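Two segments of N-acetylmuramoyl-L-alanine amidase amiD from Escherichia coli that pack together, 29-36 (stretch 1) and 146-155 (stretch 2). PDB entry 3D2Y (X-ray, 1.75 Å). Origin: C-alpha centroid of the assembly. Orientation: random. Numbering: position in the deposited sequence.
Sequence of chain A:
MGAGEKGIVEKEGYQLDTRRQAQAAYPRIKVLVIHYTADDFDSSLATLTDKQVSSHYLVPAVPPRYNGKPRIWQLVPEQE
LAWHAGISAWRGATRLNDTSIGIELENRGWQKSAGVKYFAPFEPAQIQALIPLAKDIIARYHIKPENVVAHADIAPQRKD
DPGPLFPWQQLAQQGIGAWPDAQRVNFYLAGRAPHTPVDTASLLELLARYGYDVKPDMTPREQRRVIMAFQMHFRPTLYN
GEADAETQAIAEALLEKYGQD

Stretch 1, residues 29-36: IKVLVIHY
Stretch 2, residues 146-155: ENVVAHADIA

In a parallel pair, a residue's N and O bond to the residues flanking its register partner, so each strand bonds across through every second residue. The contact between residues 29-36 and 146-155 of the amidase AmiD is a compact example. Residues 31-36 form one strand and 148-150 the other; they run in the same direction, at 33° to each other, with their axes approaching to 4.7 Å. The register pairs L32 with V148 (CA-CA 4.8 Å), V33 with V149 (5.0 Å) and I34 with A150 (5.0 Å). From V31 to Y36 the backbone stays extended, phi between -98° and -132° and psi between 115° and 162°. V148, V149 and A150 are likewise extended at -97/110, -134/162 and -81/150, after which H151 turns to -55/-38.

Four hydrogen bonds form the ladder. L32 N donates to N147 O (2.9 Å), and V149 N returns a bond to L32 O (2.8 Å). I34 N then donates to V149 O (2.8 Å), and H151 N to I34 O (3.2 Å). L32 and I34 thus each use both backbone groups, bracketing V148 and A150 respectively. The same spacing brings CA-H groups to carbonyls, as in V148 CA to L32 O (3.3 Å) and V33 CA to V149 O (3.4 Å). After A150 the chain enters a short, weakly bonded helical turn, with A155 N donating to H151 O (2.9 Å); D153 (chi1 m) reaches back through OD2 to accept from A150 N (2.8 Å).

Side chains alternate between the faces. V33 (t) and V149 (m) share one, their CG2 atoms 3.8 Å apart; V149 CG2 also lies 3.8 Å from V31 CG1, with V31 in the t rotamer. I154 (chi1 p, chi2 t) extends this apolar cluster, its CD1 3.7 Å from V33 CG2. The other face carries L32 (chi1 t, chi2 p), I34 (m, m), V148 (t) and A150; there L32 CD2 meets V148 CG1 at 4.3 Å.

Polar groups occupy the two ends. The CA-to-CB bond of N147 (chi1 -68°, chi2 -36°) points toward the first stretch, and a water links its side chain to the backbone, donating to K30 O (2.7 Å) and accepting from N147 ND2 (3.0 Å). At the other end, H35 (chi1 -59°, chi2 -95°) directs its ring edge toward the face of H151 (chi1 -164°, chi2 -171°). Their centroids are 4.4 Å apart and their planes meet at 63°, an edge-to-face pair that places H35 ND1 3.2 Å from H151 ND1.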

ATOM      1  N   ILE A  29     -13.600  -4.098   4.121  1.00  6.19           N
ATOM      2  CA  ILE A  29     -12.160  -3.912   4.010  1.00  5.13           C
ATOM      3  C   ILE A  29     -11.685  -4.431   2.631  1.00  9.06           C
ATOM      4  O   ILE A  29     -11.939  -5.572   2.275  1.00  2.12           O
ATOM      5  CB  ILE A  29     -11.404  -4.594   5.201  1.00  4.52           C
ATOM      6  CG1 ILE A  29     -11.801  -3.962   6.534  1.00  6.85           C
ATOM      7  CG2 ILE A  29      -9.861  -4.568   4.962  1.00  7.29           C
ATOM      8  CD1 ILE A  29     -11.612  -4.848   7.775  1.00  6.22           C
ATOM      9  N   LYS A  30     -11.010  -3.586   1.862  1.00  3.11           N
ATOM     10  CA  LYS A  30     -10.578  -3.926   0.517  1.00  3.54           C
ATOM     11  C   LYS A  30      -9.092  -3.631   0.292  1.00  2.06           C
ATOM     12  O   LYS A  30      -8.531  -4.087  -0.693  1.00  2.36           O
ATOM     13  CB  LYS A  30     -11.356  -3.096  -0.510  1.00  2.33           C
ATOM     14  CG  LYS A  30     -12.903  -3.306  -0.464  1.00  4.46           C
ATOM     15  CD  LYS A  30     -13.648  -1.982  -0.570  1.00  8.62           C
ATOM     16  CE  LYS A  30     -15.083  -2.009  -0.199  1.00  7.79           C
ATOM     17  NZ  LYS A  30     -15.827  -2.002  -1.504  1.00  7.66           N
ATOM     18  N   VAL A  31      -8.470  -2.869   1.200  1.00  2.62           N
ATOM     19  CA  VAL A  31      -7.146  -2.304   0.961  1.00  2.00           C
ATOM     20  C   VAL A  31      -6.221  -2.548   2.160  1.00  2.81           C
ATOM     21  O   VAL A  31      -6.660  -2.465   3.327  1.00  4.06           O
ATOM     22  CB  VAL A  31      -7.238  -0.782   0.546  1.00  2.00           C
ATOM     23  CG1 VAL A  31      -5.865  -0.137   0.428  1.00  3.41           C
ATOM     24  CG2 VAL A  31      -8.036  -0.606  -0.805  1.00  2.00           C
ATOM     25  N   LEU A  32      -4.997  -2.942   1.851  1.00  2.00           N
ATOM     26  CA  LEU A  32      -3.929  -3.068   2.874  1.00  4.79           C
ATOM     27  C   LEU A  32      -2.841  -2.079   2.577  1.00  4.71           C
ATOM     28  O   LEU A  32      -2.169  -2.173   1.527  1.00  5.67           O
ATOM     29  CB  LEU A  32      -3.347  -4.476   2.857  1.00  3.38           C
ATOM     30  CG  LEU A  32      -2.299  -4.825   3.907  1.00  6.69           C
ATOM     31  CD1 LEU A  32      -2.859  -4.515   5.312  1.00  4.15           C
ATOM     32  CD2 LEU A  32      -1.769  -6.291   3.802  1.00  4.41           C
ATOM     33  N   VAL A  33      -2.665  -1.120   3.492  1.00  6.09           N
ATOM     34  CA  VAL A  33      -1.688  -0.041   3.329  1.00  2.42           C
ATOM     35  C   VAL A  33      -0.389  -0.238   4.194  1.00  3.36           C
ATOM     36  O   VAL A  33      -0.466  -0.390   5.402  1.00  4.70           O
ATOM     37  CB  VAL A  33      -2.286   1.355   3.674  1.00  4.10           C
ATOM     38  CG1 VAL A  33      -1.251   2.441   3.429  1.00  5.56           C
ATOM     39  CG2 VAL A  33      -3.542   1.651   2.840  1.00  6.22           C
ATOM     40  N   ILE A  34       0.775  -0.188   3.548  1.00  3.77           N
ATOM     41  CA  ILE A  34       2.061  -0.329   4.248  1.00  2.65           C
ATOM     42  C   ILE A  34       2.695   1.038   4.541  1.00  3.06           C
ATOM     43  O   ILE A  34       2.783   1.888   3.651  1.00  4.41           O
ATOM     44  CB  ILE A  34       3.059  -1.226   3.453  1.00  3.61           C
ATOM     45  CG1 ILE A  34       2.374  -2.534   3.040  1.00  2.21           C
ATOM     46  CG2 ILE A  34       4.249  -1.568   4.300  1.00  6.13           C
ATOM     47  CD1 ILE A  34       1.876  -3.398   4.240  1.00  4.54           C
ATOM     48  N   HIS A  35       3.136   1.222   5.784  1.00  3.74           N
ATOM     49  CA  HIS A  35       3.775   2.474   6.241  1.00  2.00           C
ATOM     50  C   HIS A  35       5.119   2.181   6.860  1.00  2.00           C
ATOM     51  O   HIS A  35       5.334   1.035   7.314  1.00  3.67           O
ATOM     52  CB  HIS A  35       2.940   3.130   7.378  1.00  5.70           C
ATOM     53  CG  HIS A  35       1.529   3.482   7.000  1.00  4.80           C
ATOM     54  ND1 HIS A  35       1.174   4.745   6.570  1.00  2.43           N
ATOM     55  CD2 HIS A  35       0.387   2.753   7.032  1.00  6.51           C
ATOM     56  CE1 HIS A  35      -0.121   4.764   6.317  1.00  2.84           C
ATOM     57  NE2 HIS A  35      -0.621   3.563   6.570  1.00  5.41           N
ATOM     58  N   TYR A  36       5.988   3.188   6.950  1.00  2.00           N
ATOM     59  CA  TYR A  36       7.038   3.197   8.003  1.00  4.34           C
ATOM     60  C   TYR A  36       6.764   4.285   9.050  1.00  5.97           C
ATOM     61  O   TYR A  36       6.044   5.265   8.789  1.00  6.15           O
ATOM     62  CB  TYR A  36       8.513   3.277   7.491  1.00  6.26           C
ATOM     63  CG  TYR A  36       8.840   4.450   6.586  1.00  2.71           C
ATOM     64  CD1 TYR A  36       8.606   5.784   6.979  1.00  4.66           C
ATOM     65  CD2 TYR A  36       9.378   4.234   5.301  1.00  6.05           C
ATOM     66  CE1 TYR A  36       8.864   6.844   6.110  1.00  3.84           C
ATOM     67  CE2 TYR A  36       9.680   5.310   4.439  1.00  3.24           C
ATOM     68  CZ  TYR A  36       9.401   6.610   4.846  1.00  4.45           C
ATOM     69  OH  TYR A  36       9.664   7.695   4.007  1.00  8.61           O
ATOM     70  N   GLU A 146      -3.512  -5.932  -6.320  1.00  4.69           N
ATOM     71  CA  GLU A 146      -3.293  -4.491  -6.613  1.00  4.50           C
ATOM     72  C   GLU A 146      -3.723  -3.554  -5.465  1.00  2.00           C
ATOM     73  O   GLU A 146      -3.387  -2.373  -5.459  1.00  8.32           O
ATOM     74  CB  GLU A 146      -3.943  -4.067  -7.940  1.00  3.95           C
ATOM     75  CG  GLU A 146      -5.442  -4.043  -7.894  1.00  6.25           C
ATOM     76  CD  GLU A 146      -6.116  -5.379  -8.220  1.00 10.48           C
ATOM     77  OE1 GLU A 146      -5.493  -6.459  -8.197  1.00  9.21           O
ATOM     78  OE2 GLU A 146      -7.330  -5.344  -8.475  1.00 12.67           O
ATOM     79  N   ASN A 147      -4.433  -4.099  -4.483  1.00  4.29           N
ATOM     80  CA  ASN A 147      -4.877  -3.301  -3.348  1.00  3.53           C
ATOM     81  C   ASN A 147      -4.005  -3.489  -2.097  1.00  4.27           C
ATOM     82  O   ASN A 147      -4.372  -3.096  -0.989  1.00  5.83           O
ATOM     83  CB  ASN A 147      -6.377  -3.562  -3.125  1.00  2.13           C
ATOM     84  CG  ASN A 147      -7.218  -3.004  -4.263  1.00  6.29           C
ATOM     85  OD1 ASN A 147      -6.904  -1.962  -4.804  1.00  8.05           O
ATOM     86  ND2 ASN A 147      -8.279  -3.705  -4.632  1.00  6.30           N
ATOM     87  N   VAL A 148      -2.817  -4.065  -2.286  1.00  8.41           N
ATOM     88  CA  VAL A 148      -1.766  -3.979  -1.260  1.00  6.11           C
ATOM     89  C   VAL A 148      -0.831  -2.820  -1.680  1.00  7.04           C
ATOM     90  O   VAL A 148      -0.142  -2.910  -2.686  1.00  6.41           O
ATOM     91  CB  VAL A 148      -0.959  -5.323  -1.159  1.00  8.20           C
ATOM     92  CG1 VAL A 148      -0.009  -5.243   0.019  1.00  4.69           C
ATOM     93  CG2 VAL A 148      -1.925  -6.511  -1.041  1.00  4.54           C
ATOM     94  N   VAL A 149      -0.849  -1.713  -0.946  1.00  4.71           N
ATOM     95  CA  VAL A 149      -0.285  -0.469  -1.484  1.00  4.34           C
ATOM     96  C   VAL A 149       0.592   0.191  -0.466  1.00  7.73           C
ATOM     97  O   VAL A 149       0.529  -0.109   0.759  1.00  6.32           O
ATOM     98  CB  VAL A 149      -1.391   0.560  -1.895  1.00  2.00           C
ATOM     99  CG1 VAL A 149      -2.218   0.036  -3.113  1.00  5.88           C
ATOM    100  CG2 VAL A 149      -2.326   0.897  -0.651  1.00  3.12           C
ATOM    101  N   ALA A 150       1.416   1.076  -0.995  1.00  6.98           N
ATOM    102  CA  ALA A 150       2.182   2.014  -0.206  1.00  4.67           C
ATOM    103  C   ALA A 150       1.293   3.179   0.166  1.00  3.72           C
ATOM    104  O   ALA A 150       0.410   3.572  -0.577  1.00  2.98           O
ATOM    105  CB  ALA A 150       3.368   2.553  -1.055  1.00  5.73           C
ATOM    106  N   HIS A 151       1.567   3.770   1.316  1.00  2.03           N
ATOM    107  CA  HIS A 151       0.922   5.048   1.629  1.00  5.58           C
ATOM    108  C   HIS A 151       1.194   6.083   0.508  1.00  2.00           C
ATOM    109  O   HIS A 151       0.335   6.922   0.162  1.00  6.50           O
ATOM    110  CB  HIS A 151       1.531   5.545   2.896  1.00  2.00           C
ATOM    111  CG  HIS A 151       0.750   6.635   3.582  1.00  2.04           C
ATOM    112  ND1 HIS A 151       1.259   7.334   4.657  1.00  3.96           N
ATOM    113  CD2 HIS A 151      -0.497   7.117   3.381  1.00  3.19           C
ATOM    114  CE1 HIS A 151       0.353   8.188   5.099  1.00  5.96           C
ATOM    115  NE2 HIS A 151      -0.711   8.089   4.325  1.00  5.69           N
ATOM    116  N   ALA A 152       2.419   6.057  -0.036  1.00  6.50           N
ATOM    117  CA  ALA A 152       2.774   7.023  -1.116  1.00  3.19           C
ATOM    118  C   ALA A 152       1.871   6.799  -2.302  1.00  3.94           C
ATOM    119  O   ALA A 152       1.584   7.739  -3.061  1.00  5.75           O
ATOM    120  CB  ALA A 152       4.266   6.862  -1.534  1.00  3.79           C
ATOM    121  N   ASP A 153       1.424   5.554  -2.497  1.00  3.49           N
ATOM    122  CA  ASP A 153       0.560   5.251  -3.637  1.00  4.18           C
ATOM    123  C   ASP A 153      -0.771   5.996  -3.493  1.00  8.82           C
ATOM    124  O   ASP A 153      -1.384   6.384  -4.507  1.00  7.34           O
ATOM    125  CB  ASP A 153       0.285   3.753  -3.757  1.00  3.90           C
ATOM    126  CG  ASP A 153       1.540   2.932  -4.112  1.00  7.00           C
ATOM    127  OD1 ASP A 153       2.476   3.459  -4.750  1.00  6.36           O
ATOM    128  OD2 ASP A 153       1.577   1.737  -3.754  1.00  5.42           O
ATOM    129  N   ILE A 154      -1.247   6.161  -2.250  1.00  2.59           N
ATOM    130  CA  ILE A 154      -2.620   6.657  -2.045  1.00  3.79           C
ATOM    131  C   ILE A 154      -2.630   8.137  -1.693  1.00  4.95           C
ATOM    132  O   ILE A 154      -3.684   8.781  -1.744  1.00  2.01           O
ATOM    133  CB  ILE A 154      -3.418   5.840  -1.006  1.00  3.59           C
ATOM    134  CG1 ILE A 154      -2.885   6.052   0.420  1.00  2.00           C
ATOM    135  CG2 ILE A 154      -3.481   4.397  -1.425  1.00  7.70           C
ATOM    136  CD1 ILE A 154      -3.593   5.124   1.440  1.00  3.35           C
ATOM    137  N   ALA A 155      -1.457   8.662  -1.335  1.00  4.77           N
ATOM    138  CA  ALA A 155      -1.251  10.106  -1.100  1.00  2.95           C
ATOM    139  C   ALA A 155       0.100  10.595  -1.661  1.00  4.57           C
ATOM    140  O   ALA A 155       0.985  11.012  -0.865  1.00  3.11           O
ATOM    141  CB  ALA A 155      -1.262  10.393   0.419  1.00  2.86           C
TER
HETATM  142  O   HOH W   1      -9.152  -5.806  -2.707  1.00  5.99           O